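Local coordinates for putative periplasmic protein (Salmonella enterica subsp. enterica serovar Typhimurium, PDB 4J32) that acts as the immunity protein Tai4, which binds and inhibits the type VI secretion effector Tae4, a papain-like cysteine peptidase that hydrolyses peptidoglycan, at the interface of chains C and A and the interface of chains A and B. Numbering follows the deposited sequence. Chains: chain A/B, Putative periplasmic protein; chain C, Putative cytoplasmic protein.

Contact 1: the interface of chains C and A. Residues chain C 133-136; chain A 71-73, 77.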
# COMPACT_ATOMS: atom_id res chain seq x y z
N TRP C 133 -21.80 -0.81 1.42
CA TRP C 133 -20.72 -0.05 2.06
C TRP C 133 -19.57 -0.95 2.46
O TRP C 133 -19.77 -2.06 2.93
CB TRP C 133 -21.18 0.69 3.31
CG TRP C 133 -21.96 1.94 3.06
CD1 TRP C 133 -21.99 2.71 1.91
CD2 TRP C 133 -22.82 2.59 4.00
NE1 TRP C 133 -22.82 3.80 2.11
CE2 TRP C 133 -23.34 3.75 3.37
CE3 TRP C 133 -23.19 2.31 5.32
CZ2 TRP C 133 -24.23 4.62 4.03
CZ3 TRP C 133 -24.09 3.17 5.97
CH2 TRP C 133 -24.59 4.32 5.31
N SER C 134 -18.36 -0.43 2.29
CA SER C 134 -17.16 -1.22 2.44
C SER C 134 -16.57 -1.11 3.85
O SER C 134 -15.60 -1.82 4.15
CB SER C 134 -16.13 -0.75 1.42
OG SER C 134 -16.56 -1.12 0.12
N ASN C 135 -17.13 -0.25 4.68
CA ASN C 135 -16.58 0.01 6.01
C ASN C 135 -17.54 -0.31 7.16
O ASN C 135 -17.20 -0.12 8.33
CB ASN C 135 -16.14 1.48 6.12
CG ASN C 135 -17.35 2.43 6.14
OD1 ASN C 135 -18.24 2.32 5.29
ND2 ASN C 135 -17.40 3.31 7.13
N ALA C 136 -18.76 -0.77 6.82
CA ALA C 136 -19.81 -0.93 7.83
C ALA C 136 -21.01 -1.68 7.25
O ALA C 136 -21.19 -1.74 6.03
CB ALA C 136 -20.27 0.44 8.38
N GLY A 71 -18.49 3.89 1.01
CA GLY A 71 -18.68 3.67 2.43
C GLY A 71 -19.44 4.80 3.07
O GLY A 71 -19.86 5.75 2.40
N SER A 72 -19.63 4.71 4.38
CA SER A 72 -20.37 5.74 5.13
C SER A 72 -19.47 6.90 5.57
O SER A 72 -19.90 7.81 6.29
CB SER A 72 -21.05 5.14 6.35
OG SER A 72 -20.08 4.59 7.22
N ILE A 73 -18.21 6.81 5.16
CA ILE A 73 -17.24 7.90 5.32
C ILE A 73 -16.70 8.26 3.93
O ILE A 73 -16.73 7.44 3.01
CB ILE A 73 -16.09 7.52 6.30
CG1 ILE A 73 -15.35 6.27 5.82
CG2 ILE A 73 -16.64 7.32 7.72
CD1 ILE A 73 -14.01 6.03 6.58
N PHE A 77 -11.55 4.51 -1.08
CA PHE A 77 -11.02 3.20 -0.63
C PHE A 77 -10.05 2.52 -1.65
O PHE A 77 -10.11 1.30 -1.86
CB PHE A 77 -12.18 2.27 -0.24
CG PHE A 77 -12.98 2.78 0.94
CD1 PHE A 77 -12.50 2.62 2.24
CD2 PHE A 77 -14.22 3.40 0.74
CE1 PHE A 77 -13.25 3.09 3.34
CE2 PHE A 77 -14.97 3.87 1.85
CZ PHE A 77 -14.47 3.71 3.14

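Contact 2: the interface of chains A and B. Residues chain A 16, 19-20, 23, 39, 43; chain B 19, 79, 83, 86.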
# COMPACT_ATOMS: atom_id res chain seq x y z
N ASN A 16 4.62 -9.81 -3.38
CA ASN A 16 5.07 -8.45 -3.02
C ASN A 16 4.97 -7.52 -4.20
O ASN A 16 4.55 -6.36 -4.05
CB ASN A 16 6.50 -8.45 -2.47
CG ASN A 16 6.64 -9.13 -1.12
OD1 ASN A 16 5.66 -9.49 -0.46
ND2 ASN A 16 7.88 -9.33 -0.70
N LEU A 19 1.23 -6.60 -4.85
CA LEU A 19 0.75 -5.56 -3.95
C LEU A 19 1.28 -4.17 -4.33
O LEU A 19 0.49 -3.21 -4.48
CB LEU A 19 1.10 -5.91 -2.50
CG LEU A 19 0.75 -4.84 -1.45
CD1 LEU A 19 -0.76 -4.44 -1.51
CD2 LEU A 19 1.14 -5.40 -0.07
N SER A 20 2.60 -4.05 -4.51
CA SER A 20 3.19 -2.75 -4.83
C SER A 20 2.73 -2.24 -6.18
O SER A 20 2.45 -1.04 -6.31
CB SER A 20 4.72 -2.74 -4.71
OG SER A 20 5.28 -3.88 -5.31
N LEU A 23 -0.78 -0.85 -5.85
CA LEU A 23 -0.74 0.47 -5.19
C LEU A 23 -0.30 1.55 -6.18
O LEU A 23 -0.85 2.67 -6.19
CB LEU A 23 0.15 0.40 -3.94
CG LEU A 23 -0.32 -0.51 -2.80
CD1 LEU A 23 0.79 -0.66 -1.71
CD2 LEU A 23 -1.66 0.04 -2.18
N THR A 39 9.43 0.33 -5.80
CA THR A 39 9.34 -0.80 -4.89
C THR A 39 9.02 -2.09 -5.68
O THR A 39 9.68 -3.12 -5.50
CB THR A 39 8.28 -0.52 -3.78
OG1 THR A 39 8.73 0.57 -2.97
CG2 THR A 39 8.04 -1.76 -2.90
N TYR A 43 11.27 -6.05 -6.42
CA TYR A 43 10.84 -7.47 -6.39
C TYR A 43 11.01 -8.16 -7.75
O TYR A 43 11.34 -9.35 -7.79
CB TYR A 43 9.39 -7.60 -5.88
CG TYR A 43 9.27 -6.99 -4.51
CD1 TYR A 43 10.12 -7.41 -3.48
CD2 TYR A 43 8.36 -5.96 -4.26
CE1 TYR A 43 10.07 -6.84 -2.19
CE2 TYR A 43 8.28 -5.38 -2.97
CZ TYR A 43 9.13 -5.83 -1.96
OH TYR A 43 9.09 -5.27 -0.72
N LEU B 19 -1.29 -3.41 7.44
CA LEU B 19 -0.79 -2.94 6.16
C LEU B 19 -1.31 -1.53 5.81
O LEU B 19 -0.51 -0.63 5.48
CB LEU B 19 -1.15 -3.94 5.05
CG LEU B 19 -0.80 -3.52 3.62
CD1 LEU B 19 0.72 -3.15 3.48
CD2 LEU B 19 -1.19 -4.68 2.68
N THR B 79 6.87 2.36 0.24
CA THR B 79 5.94 1.23 0.06
C THR B 79 6.63 -0.03 0.61
O THR B 79 6.00 -0.86 1.26
CB THR B 79 5.61 1.02 -1.43
OG1 THR B 79 5.10 2.23 -2.01
CG2 THR B 79 4.53 -0.11 -1.62
N ILE B 83 5.72 -3.30 3.21
CA ILE B 83 5.72 -4.70 2.77
C ILE B 83 6.64 -5.52 3.69
O ILE B 83 6.28 -6.62 4.12
CB ILE B 83 6.09 -4.83 1.26
CG1 ILE B 83 4.92 -4.29 0.40
CG2 ILE B 83 6.39 -6.31 0.89
CD1 ILE B 83 5.19 -4.11 -1.04
N ILE B 86 4.78 -6.09 7.08
CA ILE B 86 3.70 -7.08 7.21
C ILE B 86 4.22 -8.52 7.27
O ILE B 86 3.45 -9.43 7.61
CB ILE B 86 2.56 -6.88 6.18
CG1 ILE B 86 3.07 -7.00 4.74
CG2 ILE B 86 1.89 -5.54 6.43
CD1 ILE B 86 1.97 -7.24 3.69

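Contact 1: the interface of chains C and A
C:Asn135 and A:Ser72 are joined by a pair of hydrogen bonds, and the indole of C:Trp133 closes over the same serine on another side. The effector contributes the turn between its strands 124-131 and 138-143, and the immunity protein contributes the long loop that links helices 51-65 and 78-86. The C:Asn135 carboxamide works with both ends. Its OD1 accepts the backbone N-H of A:Ser72 at 2.9 Å, with the donor tilted 28° from the carbonyl plane. Its ND2 donates a hydrogen bond to the hydroxyl OG of A:Ser72 at 3.0 Å, nearly in the amide plane. Two anchors on one residue fix the rotation of the amide and identify which end is oxygen and which is nitrogen. The serine meets this demand because OG stands between its own backbone N and carbonyl carbon (chi1 61°), on the same residue whose N-H is being read.

Away from the amide, A:Ser72 CB rests on the face of the six-membered ring of C:Trp133, 3.6 Å from its centroid. The carbonyl carbon of A:Gly71 lies over the five-membered ring on the same face of the indole, 3.7 Å from that centroid. With no side chain at A:Gly71, its extended backbone can lie directly along the indole. The segment A:Gly71-A:Ser72 is thus held by both an aromatic face and a polar amide. An apolar group flanks the asparagine: A:Phe77 brings its CZ end to C:Asn135 CB at 4.1 Å.

In NlpC/P60 peptidases the catalytic histidine lies on a strand of the central sheet, probably strand 138-143 here, so gripping the turn that precedes it would suit inhibition of Tae4. Beside that turn, CG1 of A:Ile73 approaches ND2 of C:Asn135 to 3.8 Å.

Contact 2: the interface of chains A and B
B:Ile83 inserts into the groove between helices 10-26 and 30-46 of chain A, where A:Asn16, A:Leu19, A:Ser20 and A:Tyr43 surround it. Its two arms have different neighbours. The CG2 methyl lies at nearly equal distances from the amide atoms of A:Asn16, 3.5 Å from CG, and also meets the phenol oxygen OH of A:Tyr43 at 3.3 Å. The longer arm carries CD1 deeper, 3.9 Å from A:Ser20 CB and beside the A:Tyr43 ring atom CE2. This split follows from a first torsion of -71°, which sets CG1 opposite the carbonyl carbon and CG2 opposite the backbone N.

Contacts within chain A brace the groove. A:Asn16 CB caps the centre of the A:Tyr43 ring, 3.4 Å above its plane, and the hydroxyl OG of A:Ser20 donates to the backbone O of A:Asn16 at the rim of that ring, helping to hold the wall that receives the isoleucine.

A:Leu19 forms the other wall. Its side chain slides past that of B:Ile83, running the opposite way, and meets that of its symmetry mate B:Leu19 tip to tip, with the two CD2 atoms 3.7 Å apart near the two-fold axis. One turn earlier on helix 78-86, B:Thr79 presents its CB to OG1 of A:Thr39 at 3.5 Å, its methyl turned instead toward A:Ser20.

Symmetry repeats the patch with the chains exchanged, giving a helix-against-helix interface that suggests a Tai4 dimer, although the crystal assembly alone does not prove it. Within the patch, CG2 of B:Thr79 lies 3.8 Å from CD1 of A:Leu23.

Contacts 1 and 2 lie about 23 Å apart, measured between the centres of their C-alpha atoms, and have no residue in common. They are nevertheless linked through one element: the loop that grips the effector in contact 1 runs straight into helix 78-86, whose copy in chain B supplies the inserted side chains of contact 2. The Cys22-Cys82 disulfide ties that helix to helix 10-26, the receiving surface. Given this separation, self-association through contact 2 uses a different face from contact 1, compatible with the deposited assembly of two Tai4 and two Tae4 chains, and may help to position the effector-binding loop.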